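Long-range contacts in glucose-binding protein (Thermus thermophilus HB27, PDB 2B3F), which is a periplasmic-type binding protein for glucose and galactose and probably serves a binding-protein-dependent sugar transport system: residues Val202-Asp213 and Phe367-Ala377; Lys130-Pro139 and Val231-Asn239. All coordinates share one frame; numbering follows the deposited sequence.

Interaction 1 (Val202-Asp213 and Phe367-Ala377); sequences VRAWEVFGRVLD and FLQTRNPQAAA
Ala376 places its CB over one face of the Trp205 indole, 3.5 Å from the centroid of the six-membered ring and 13° off the ring normal, a CH-pi contact. Trp205 in turn lies over a face of Phe367, where its CE3 stands 3.7 Å from Phe367 CG, offset toward the rim; Arg371 CA lies over the opposite face, also toward the rim. The two ring planes meet obliquely, at 46°. At the edge of the Phe367 ring lie Gly209 CA, 3.7 Å from Phe367 CZ, and Leu212 CD2. A CB at Gly209 would be tight against Phe367 CZ, so lacking one lets the phenyl lie close to the backbone. With CG anti to its backbone N (chi1 -175°), Phe367 reaches between Trp205, Gly209, Phe208 and Leu212 as a knob into a hole, while Trp205 fills the reciprocal hole formed by Phe367, Pro373, Ala376 and Ala377. Replacing Trp205 with alanine would probably open a gap beneath Ala376 and strip Phe367 of the cover on one face. Toward the surface, Arg371 NH1 and Asp213 OD1 form a long, weak salt bridge (3.3 Å), bridged by a water that also donates to Gly209 O. Arg371 NE bonds Leu368 O at 3.0 Å. Asn372 N-caps helix 373-387, its OD1 accepting weak bonds from Gln374 N and Ala375 N. Phe208 CD2 comes within 3.6 Å of Phe367 CE2, completing an aromatic cluster with Trp205 that Trp173 extends. The result is knobs-into-holes packing of helix 199-212 against the end of helix 354-370 and the start of helix 373-387.

Interaction 2 (Lys130-Pro139 and Val231-Asn239); sequences KLKGWGVNPP and VVQGKAAFN. Unlike the reference sequence in segment 130-139: Gly133 (reference Glu).
Phe238 and Pro139 meet at the ring end of the phenylalanine: Pro139 CD comes within 3.5 Å of Phe238 CZ, and Pro139 CG lies over one face of the phenyl. Ala237 CB also sits over a face of the ring, toward its rim. Phe238 has more surface buried here than any other residue of the pair. Its CG stands anti to its carbonyl carbon (chi1 -47°), which carries the ring toward the loop after helix 128-133. Leu131 crosses it at about a right angle, with CD2 4.1 Å from Phe238 CE1, and the same methyl also touches Ala237 CB. Trp134, next in buried area, offers its indole rim to the other chain segment. Gly234 O lies near the ring plane, 3.3 Å from Trp134 CZ2, and Ala236 O is also at the edge; Ala237 CB completes this contact at 3.7 Å from Trp134 CZ3. Lys130 is third. Bent at chi2 (-86°), its chain runs alongside Gly234, with CD 3.9 Å from Gly234 CA, and brings NZ to the C-terminal end of helix 224-233, 3.5 Å from Val232 O. A CB on Gly234 would clash with Lys130 CE, and the residue's positive phi belongs to a Schellman motif; Gly135, also at positive phi, forms a second one after helix 128-133. Helix 142-154 packs beside the contact, through Leu152 on Trp134 and Ala237 and Phe145 on Pro139. Strand 123-126 supplies Tyr126 against Leu131 and Met124 against Phe238. Strand 238-240 runs between it and strand 161-162 in the four-stranded sheet, and the Phe238 backbone bonds to Pro160 and Ala162.

Interactions 1 and 2 have centres 25 Å apart and approach to about 9 Å at their nearest atoms, without touching. Their segments alternate along the chain: 130-139, 202-213, 231-239, then 367-377. Helix 199-212 of interaction 1 is followed directly by helix 224-233, whose end serves interaction 2. Helix 142-154 provides a shared neighbour, with Phe145 packing on Val211 of one contact and Pro139 of the other. Interaction 1 joins helices from the middle and end of the sequence, whereas interaction 2 borders the four-stranded sheet. Both lie away from the galactose pocket, so they pack the surrounding scaffold rather than contact sugar.

Interaction 1 (Val202-Asp213 and Phe367-Ala377)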
loop_
_atom_site.group_PDB
_atom_site.type_symbol
_atom_site.label_atom_id
_atom_site.label_comp_id
_atom_site.label_asym_id
_atom_site.label_seq_id
_atom_site.Cartn_x
_atom_site.Cartn_y
_atom_site.Cartn_z
ATOM N N VAL A 202 -21.354 9.168 -0.087
ATOM C CA VAL A 202 -21.231 10.434 -0.816
ATOM C C VAL A 202 -20.463 11.466 0.014
ATOM O O VAL A 202 -19.667 12.237 -0.522
ATOM C CB VAL A 202 -22.627 11.000 -1.221
ATOM C CG1 VAL A 202 -22.492 12.392 -1.858
ATOM C CG2 VAL A 202 -23.347 10.057 -2.148
ATOM N N ARG A 203 -20.687 11.480 1.328
ATOM C CA ARG A 203 -19.977 12.395 2.216
ATOM C C ARG A 203 -18.431 12.260 2.181
ATOM O O ARG A 203 -17.702 13.236 2.401
ATOM C CB ARG A 203 -20.481 12.223 3.660
ATOM C CG ARG A 203 -19.969 13.307 4.573
ATOM C CD ARG A 203 -20.530 13.269 5.991
ATOM N NE ARG A 203 -19.537 13.911 6.855
ATOM C CZ ARG A 203 -18.868 13.324 7.851
ATOM N NH1 ARG A 203 -19.102 12.060 8.218
ATOM N NH2 ARG A 203 -17.958 14.035 8.513
ATOM N N ALA A 204 -17.930 11.050 1.914
ATOM C CA ALA A 204 -16.499 10.849 1.794
ATOM C C ALA A 204 -15.932 11.793 0.742
ATOM O O ALA A 204 -14.874 12.377 0.925
ATOM C CB ALA A 204 -16.202 9.389 1.442
ATOM N N TRP A 205 -16.650 11.943 -0.363
ATOM C CA TRP A 205 -16.198 12.807 -1.445
ATOM C C TRP A 205 -16.303 14.294 -1.094
ATOM O O TRP A 205 -15.466 15.084 -1.528
ATOM C CB TRP A 205 -16.971 12.511 -2.727
ATOM C CG TRP A 205 -16.746 11.130 -3.281
ATOM C CD1 TRP A 205 -17.557 10.039 -3.140
ATOM C CD2 TRP A 205 -15.664 10.712 -4.117
ATOM N NE1 TRP A 205 -17.033 8.965 -3.808
ATOM C CE2 TRP A 205 -15.871 9.344 -4.421
ATOM C CE3 TRP A 205 -14.541 11.351 -4.628
ATOM C CZ2 TRP A 205 -14.990 8.613 -5.207
ATOM C CZ3 TRP A 205 -13.655 10.624 -5.404
ATOM C CH2 TRP A 205 -13.888 9.262 -5.690
ATOM N N GLU A 206 -17.317 14.670 -0.310
ATOM C CA GLU A 206 -17.448 16.053 0.186
ATOM C C GLU A 206 -16.254 16.444 1.036
ATOM O O GLU A 206 -15.643 17.503 0.819
ATOM C CB GLU A 206 -18.721 16.219 1.031
ATOM C CG GLU A 206 -19.162 17.666 1.355
ATOM C CD GLU A 206 -18.365 18.440 2.459
ATOM O OE1 GLU A 206 -17.965 17.857 3.513
ATOM O OE2 GLU A 206 -18.183 19.682 2.265
ATOM N N VAL A 207 -15.926 15.601 2.013
ATOM C CA VAL A 207 -14.796 15.889 2.870
ATOM C C VAL A 207 -13.520 15.874 2.017
ATOM O O VAL A 207 -12.687 16.750 2.126
ATOM C CB VAL A 207 -14.692 14.912 4.054
ATOM C CG1 VAL A 207 -13.430 15.205 4.880
ATOM C CG2 VAL A 207 -15.967 14.981 4.919
ATOM N N PHE A 208 -13.388 14.878 1.146
ATOM C CA PHE A 208 -12.208 14.762 0.264
ATOM C C PHE A 208 -11.955 16.039 -0.563
ATOM O O PHE A 208 -10.826 16.523 -0.656
ATOM C CB PHE A 208 -12.382 13.540 -0.647
ATOM C CG PHE A 208 -11.244 13.314 -1.595
ATOM C CD1 PHE A 208 -9.987 12.989 -1.121
ATOM C CD2 PHE A 208 -11.438 13.386 -2.963
ATOM C CE1 PHE A 208 -8.937 12.776 -1.997
ATOM C CE2 PHE A 208 -10.397 13.170 -3.841
ATOM C CZ PHE A 208 -9.140 12.867 -3.360
ATOM N N GLY A 209 -13.011 16.587 -1.148
ATOM C CA GLY A 209 -12.876 17.830 -1.939
ATOM C C GLY A 209 -12.345 19.019 -1.150
ATOM O O GLY A 209 -11.543 19.813 -1.652
ATOM N N ARG A 210 -12.782 19.149 0.095
ATOM C CA ARG A 210 -12.275 20.212 0.950
ATOM C C ARG A 210 -10.793 20.005 1.214
ATOM O O ARG A 210 -9.998 20.942 1.169
ATOM C CB ARG A 210 -13.030 20.264 2.265
ATOM C CG ARG A 210 -14.489 20.622 2.126
ATOM C CD ARG A 210 -15.086 20.700 3.514
ATOM N NE ARG A 210 -16.451 21.209 3.553
ATOM C CZ ARG A 210 -16.769 22.503 3.611
ATOM N NH1 ARG A 210 -15.834 23.457 3.642
ATOM N NH2 ARG A 210 -18.043 22.846 3.653
ATOM N N VAL A 211 -10.417 18.752 1.493
ATOM C CA VAL A 211 -9.034 18.417 1.767
ATOM C C VAL A 211 -8.170 18.699 0.521
ATOM O O VAL A 211 -7.062 19.222 0.613
ATOM C CB VAL A 211 -8.929 16.936 2.225
ATOM C CG1 VAL A 211 -7.477 16.491 2.324
ATOM C CG2 VAL A 211 -9.668 16.745 3.553
ATOM N N LEU A 212 -8.703 18.371 -0.645
ATOM C CA LEU A 212 -8.006 18.589 -1.921
ATOM C C LEU A 212 -7.662 20.079 -2.120
ATOM O O LEU A 212 -6.633 20.423 -2.713
ATOM C CB LEU A 212 -8.909 18.114 -3.067
ATOM C CG LEU A 212 -8.386 17.297 -4.229
ATOM C CD1 LEU A 212 -7.439 16.175 -3.789
ATOM C CD2 LEU A 212 -9.576 16.767 -5.029
ATOM N N ASP A 213 -8.540 20.953 -1.624
ATOM C CA ASP A 213 -8.295 22.403 -1.730
ATOM C C ASP A 213 -7.122 22.886 -0.873
ATOM O O ASP A 213 -6.747 24.054 -0.979
ATOM C CB ASP A 213 -9.561 23.220 -1.401
ATOM C CG ASP A 213 -10.556 23.260 -2.544
ATOM O OD1 ASP A 213 -10.207 22.860 -3.682
ATOM O OD2 ASP A 213 -11.715 23.707 -2.308
ATOM N N PHE A 367 -13.797 13.240 -10.461
ATOM C CA PHE A 367 -13.964 14.096 -9.309
ATOM C C PHE A 367 -13.058 15.325 -9.462
ATOM O O PHE A 367 -13.474 16.422 -9.121
ATOM C CB PHE A 367 -13.689 13.416 -7.975
ATOM C CG PHE A 367 -13.998 14.298 -6.812
ATOM C CD1 PHE A 367 -15.319 14.609 -6.503
ATOM C CD2 PHE A 367 -12.987 14.873 -6.064
ATOM C CE1 PHE A 367 -15.622 15.425 -5.439
ATOM C CE2 PHE A 367 -13.281 15.727 -5.007
ATOM C CZ PHE A 367 -14.601 15.994 -4.687
ATOM N N LEU A 368 -11.834 15.143 -9.957
ATOM C CA LEU A 368 -10.918 16.288 -10.044
ATOM C C LEU A 368 -11.476 17.353 -10.994
ATOM O O LEU A 368 -11.338 18.548 -10.733
ATOM C CB LEU A 368 -9.508 15.894 -10.482
ATOM C CG LEU A 368 -8.519 15.275 -9.484
ATOM C CD1 LEU A 368 -8.920 15.455 -8.052
ATOM C CD2 LEU A 368 -8.372 13.823 -9.732
ATOM N N GLN A 369 -12.111 16.939 -12.089
ATOM C CA GLN A 369 -12.664 17.930 -13.022
ATOM C C GLN A 369 -14.004 18.499 -12.578
ATOM O O GLN A 369 -14.163 19.719 -12.591
ATOM C CB GLN A 369 -12.719 17.417 -14.465
ATOM C CG GLN A 369 -11.338 17.099 -15.047
ATOM C CD GLN A 369 -10.245 18.158 -14.716
ATOM O OE1 GLN A 369 -9.434 17.973 -13.782
ATOM N NE2 GLN A 369 -10.230 19.266 -15.479
ATOM N N THR A 370 -14.947 17.666 -12.158
ATOM C CA THR A 370 -16.263 18.158 -11.738
ATOM C C THR A 370 -16.305 18.708 -10.312
ATOM O O THR A 370 -17.131 19.564 -10.003
ATOM C CB THR A 370 -17.339 17.052 -11.812
ATOM O OG1 THR A 370 -17.049 16.041 -10.839
ATOM C CG2 THR A 370 -17.386 16.419 -13.204
ATOM N N ARG A 371 -15.444 18.191 -9.436
ATOM C CA ARG A 371 -15.550 18.407 -7.984
ATOM C C ARG A 371 -16.965 18.189 -7.450
ATOM O O ARG A 371 -17.370 18.808 -6.477
ATOM C CB ARG A 371 -15.024 19.787 -7.587
ATOM C CG ARG A 371 -13.590 20.024 -8.013
ATOM C CD ARG A 371 -12.575 19.102 -7.307
ATOM N NE ARG A 371 -11.236 19.360 -7.861
ATOM C CZ ARG A 371 -10.285 20.083 -7.268
ATOM N NH1 ARG A 371 -10.471 20.596 -6.059
ATOM N NH2 ARG A 371 -9.124 20.270 -7.888
ATOM N N ASN A 372 -17.687 17.264 -8.075
ATOM C CA ASN A 372 -19.063 16.964 -7.723
ATOM C C ASN A 372 -19.114 15.632 -6.966
ATOM O O ASN A 372 -18.959 14.586 -7.586
ATOM C CB ASN A 372 -19.886 16.857 -9.006
ATOM C CG ASN A 372 -21.348 16.649 -8.750
ATOM O OD1 ASN A 372 -21.771 16.277 -7.650
ATOM N ND2 ASN A 372 -22.150 16.902 -9.774
ATOM N N PRO A 373 -19.334 15.674 -5.643
ATOM C CA PRO A 373 -19.389 14.425 -4.883
ATOM C C PRO A 373 -20.415 13.406 -5.384
ATOM O O PRO A 373 -20.131 12.201 -5.383
ATOM C CB PRO A 373 -19.731 14.886 -3.466
ATOM C CG PRO A 373 -19.302 16.291 -3.400
ATOM C CD PRO A 373 -19.514 16.845 -4.765
ATOM N N GLN A 374 -21.578 13.861 -5.848
ATOM C CA GLN A 374 -22.615 12.924 -6.257
ATOM C C GLN A 374 -22.222 12.202 -7.533
ATOM O O GLN A 374 -22.478 10.999 -7.682
ATOM C CB GLN A 374 -23.968 13.623 -6.442
ATOM C CG GLN A 374 -25.107 12.645 -6.666
ATOM C CD GLN A 374 -25.416 11.827 -5.438
ATOM O OE1 GLN A 374 -25.549 12.375 -4.339
ATOM N NE2 GLN A 374 -25.527 10.505 -5.606
ATOM N N ALA A 375 -21.608 12.938 -8.454
ATOM C CA ALA A 375 -21.150 12.383 -9.710
ATOM C C ALA A 375 -20.098 11.281 -9.474
ATOM O O ALA A 375 -20.159 10.237 -10.106
ATOM C CB ALA A 375 -20.574 13.473 -10.571
ATOM N N ALA A 376 -19.155 11.549 -8.563
ATOM C CA ALA A 376 -18.066 10.603 -8.220
ATOM C C ALA A 376 -18.679 9.363 -7.599
ATOM O O ALA A 376 -18.323 8.234 -7.952
ATOM C CB ALA A 376 -17.097 11.227 -7.252
ATOM N N ALA A 377 -19.596 9.583 -6.663
ATOM C CA ALA A 377 -20.285 8.473 -6.005
ATOM C C ALA A 377 -21.043 7.597 -7.009
ATOM O O ALA A 377 -20.966 6.340 -6.988
ATOM C CB ALA A 377 -21.222 8.995 -4.933
HETATM O O HOH W 1 -12.277 20.388 -4.235
#

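Interaction 2 (Lys130-Pro139 and Val231-Asn239)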
loop_
_atom_site.group_PDB
_atom_site.type_symbol
_atom_site.label_atom_id
_atom_site.label_comp_id
_atom_site.label_asym_id
_atom_site.label_seq_id
_atom_site.Cartn_x
_atom_site.Cartn_y
_atom_site.Cartn_z
ATOM N N LYS A 130 9.209 21.887 11.934
ATOM C CA LYS A 130 8.536 22.806 11.007
ATOM C C LYS A 130 7.179 23.196 11.567
ATOM O O LYS A 130 6.769 24.360 11.470
ATOM C CB LYS A 130 8.375 22.208 9.611
ATOM C CG LYS A 130 9.655 22.214 8.777
ATOM C CD LYS A 130 9.871 23.538 8.027
ATOM C CE LYS A 130 11.247 23.584 7.317
ATOM N NZ LYS A 130 11.678 22.241 6.804
ATOM N N LEU A 131 6.485 22.238 12.164
ATOM C CA LEU A 131 5.176 22.526 12.738
ATOM C C LEU A 131 5.324 23.544 13.860
ATOM O O LEU A 131 4.481 24.427 14.009
ATOM C CB LEU A 131 4.481 21.260 13.251
ATOM C CG LEU A 131 3.917 20.242 12.233
ATOM C CD1 LEU A 131 2.830 19.399 12.884
ATOM C CD2 LEU A 131 3.361 20.905 10.965
ATOM N N LYS A 132 6.392 23.409 14.647
ATOM C CA LYS A 132 6.676 24.373 15.729
ATOM C C LYS A 132 6.988 25.770 15.181
ATOM O O LYS A 132 6.518 26.784 15.706
ATOM C CB LYS A 132 7.826 23.866 16.606
ATOM C CG LYS A 132 7.422 22.749 17.573
ATOM C CD LYS A 132 8.591 22.339 18.455
ATOM C CE LYS A 132 8.114 21.501 19.626
ATOM N NZ LYS A 132 7.467 20.235 19.176
ATOM N N GLY A 133 7.781 25.810 14.111
ATOM C CA GLY A 133 8.071 27.049 13.387
ATOM C C GLY A 133 6.828 27.785 12.903
ATOM O O GLY A 133 6.815 29.033 12.860
ATOM N N TRP A 134 5.794 27.015 12.540
ATOM C CA TRP A 134 4.474 27.555 12.140
ATOM C C TRP A 134 3.458 27.661 13.272
ATOM O O TRP A 134 2.350 28.141 13.063
ATOM C CB TRP A 134 3.835 26.679 11.066
ATOM C CG TRP A 134 4.532 26.701 9.778
ATOM C CD1 TRP A 134 5.025 27.788 9.126
ATOM C CD2 TRP A 134 4.797 25.574 8.949
ATOM N NE1 TRP A 134 5.597 27.405 7.938
ATOM C CE2 TRP A 134 5.465 26.047 7.803
ATOM C CE3 TRP A 134 4.533 24.203 9.067
ATOM C CZ2 TRP A 134 5.885 25.196 6.778
ATOM C CZ3 TRP A 134 4.952 23.363 8.059
ATOM C CH2 TRP A 134 5.619 23.860 6.927
ATOM N N GLY A 135 3.803 27.179 14.451
ATOM C CA GLY A 135 2.904 27.303 15.589
ATOM C C GLY A 135 1.594 26.565 15.431
ATOM O O GLY A 135 0.535 27.113 15.728
ATOM N N VAL A 136 1.661 25.317 14.964
ATOM C CA VAL A 136 0.470 24.454 14.849
ATOM C C VAL A 136 0.746 23.044 15.389
ATOM O O VAL A 136 1.903 22.636 15.496
ATOM C CB VAL A 136 -0.009 24.312 13.368
ATOM C CG1 VAL A 136 -0.324 25.681 12.757
ATOM C CG2 VAL A 136 1.044 23.593 12.519
ATOM N N ASN A 137 -0.328 22.314 15.690
ATOM C CA ASN A 137 -0.272 20.898 16.082
ATOM C C ASN A 137 -0.644 19.952 14.926
ATOM O O ASN A 137 -1.251 20.388 13.952
ATOM C CB ASN A 137 -1.261 20.646 17.218
ATOM C CG ASN A 137 -0.857 21.332 18.527
ATOM O OD1 ASN A 137 0.331 21.497 18.831
ATOM N ND2 ASN A 137 -1.857 21.727 19.309
ATOM N N PRO A 138 -0.296 18.648 15.037
ATOM C CA PRO A 138 -0.799 17.639 14.091
ATOM C C PRO A 138 -2.293 17.339 14.286
ATOM O O PRO A 138 -2.689 16.958 15.379
ATOM C CB PRO A 138 0.031 16.391 14.439
ATOM C CG PRO A 138 0.408 16.572 15.843
ATOM C CD PRO A 138 0.625 18.044 16.022
ATOM N N PRO A 139 -3.122 17.509 13.234
ATOM C CA PRO A 139 -4.575 17.332 13.374
ATOM C C PRO A 139 -5.057 15.890 13.565
ATOM O O PRO A 139 -4.601 14.982 12.868
ATOM C CB PRO A 139 -5.135 17.924 12.077
ATOM C CG PRO A 139 -4.003 17.948 11.133
ATOM C CD PRO A 139 -2.734 17.941 11.882
ATOM N N VAL A 231 7.121 17.924 2.034
ATOM C CA VAL A 231 7.048 17.996 3.476
ATOM C C VAL A 231 8.457 18.174 4.083
ATOM O O VAL A 231 8.652 19.018 4.979
ATOM C CB VAL A 231 6.336 16.752 4.074
ATOM C CG1 VAL A 231 6.342 16.799 5.582
ATOM C CG2 VAL A 231 4.915 16.674 3.565
ATOM N N VAL A 232 9.423 17.395 3.605
ATOM C CA VAL A 232 10.810 17.490 4.099
ATOM C C VAL A 232 11.346 18.926 3.911
ATOM O O VAL A 232 12.048 19.461 4.772
ATOM C CB VAL A 232 11.704 16.441 3.426
ATOM C CG1 VAL A 232 13.187 16.585 3.859
ATOM C CG2 VAL A 232 11.157 15.017 3.776
ATOM N N GLN A 233 10.955 19.536 2.803
ATOM C CA GLN A 233 11.317 20.920 2.455
ATOM C C GLN A 233 10.512 22.022 3.176
ATOM O O GLN A 233 10.889 23.188 3.137
ATOM C CB GLN A 233 11.148 21.092 0.958
ATOM C CG GLN A 233 12.139 20.304 0.156
ATOM C CD GLN A 233 11.676 20.027 -1.253
ATOM O OE1 GLN A 233 10.533 20.312 -1.605
ATOM N NE2 GLN A 233 12.555 19.455 -2.071
ATOM N N GLY A 234 9.430 21.679 3.852
ATOM C CA GLY A 234 8.576 22.688 4.454
ATOM C C GLY A 234 7.758 23.477 3.442
ATOM O O GLY A 234 7.206 24.537 3.789
ATOM N N LYS A 235 7.673 22.967 2.207
ATOM C CA LYS A 235 6.721 23.475 1.202
ATOM C C LYS A 235 5.319 22.902 1.388
ATOM O O LYS A 235 4.386 23.267 0.667
ATOM C CB LYS A 235 7.208 23.176 -0.206
ATOM C CG LYS A 235 8.493 23.892 -0.542
ATOM C CD LYS A 235 8.734 24.021 -2.039
ATOM C CE LYS A 235 9.637 22.935 -2.571
ATOM N NZ LYS A 235 10.316 23.329 -3.846
ATOM N N ALA A 236 5.188 22.001 2.361
ATOM C CA ALA A 236 3.911 21.470 2.816
ATOM C C ALA A 236 4.087 21.107 4.281
ATOM O O ALA A 236 5.213 20.931 4.717
ATOM C CB ALA A 236 3.553 20.232 1.999
ATOM N N ALA A 237 2.988 20.996 5.018
ATOM C CA ALA A 237 3.002 20.602 6.422
ATOM C C ALA A 237 2.760 19.091 6.610
ATOM O O ALA A 237 3.300 18.469 7.544
ATOM C CB ALA A 237 1.948 21.401 7.191
ATOM N N PHE A 238 1.935 18.527 5.722
ATOM C CA PHE A 238 1.443 17.166 5.867
ATOM C C PHE A 238 1.473 16.405 4.546
ATOM O O PHE A 238 1.389 16.989 3.472
ATOM C CB PHE A 238 0.007 17.172 6.371
ATOM C CG PHE A 238 -0.228 18.088 7.547
ATOM C CD1 PHE A 238 0.342 17.813 8.784
ATOM C CD2 PHE A 238 -1.026 19.223 7.412
ATOM C CE1 PHE A 238 0.114 18.660 9.875
ATOM C CE2 PHE A 238 -1.242 20.071 8.485
ATOM C CZ PHE A 238 -0.679 19.788 9.714
ATOM N N ASN A 239 1.550 15.076 4.660
ATOM C CA ASN A 239 1.347 14.186 3.503
ATOM C C ASN A 239 0.667 12.918 4.005
ATOM O O ASN A 239 1.039 12.416 5.049
ATOM C CB ASN A 239 2.677 13.848 2.844
ATOM C CG ASN A 239 2.519 13.043 1.561
ATOM O OD1 ASN A 239 1.753 13.427 0.641
ATOM N ND2 ASN A 239 3.272 11.957 1.461
#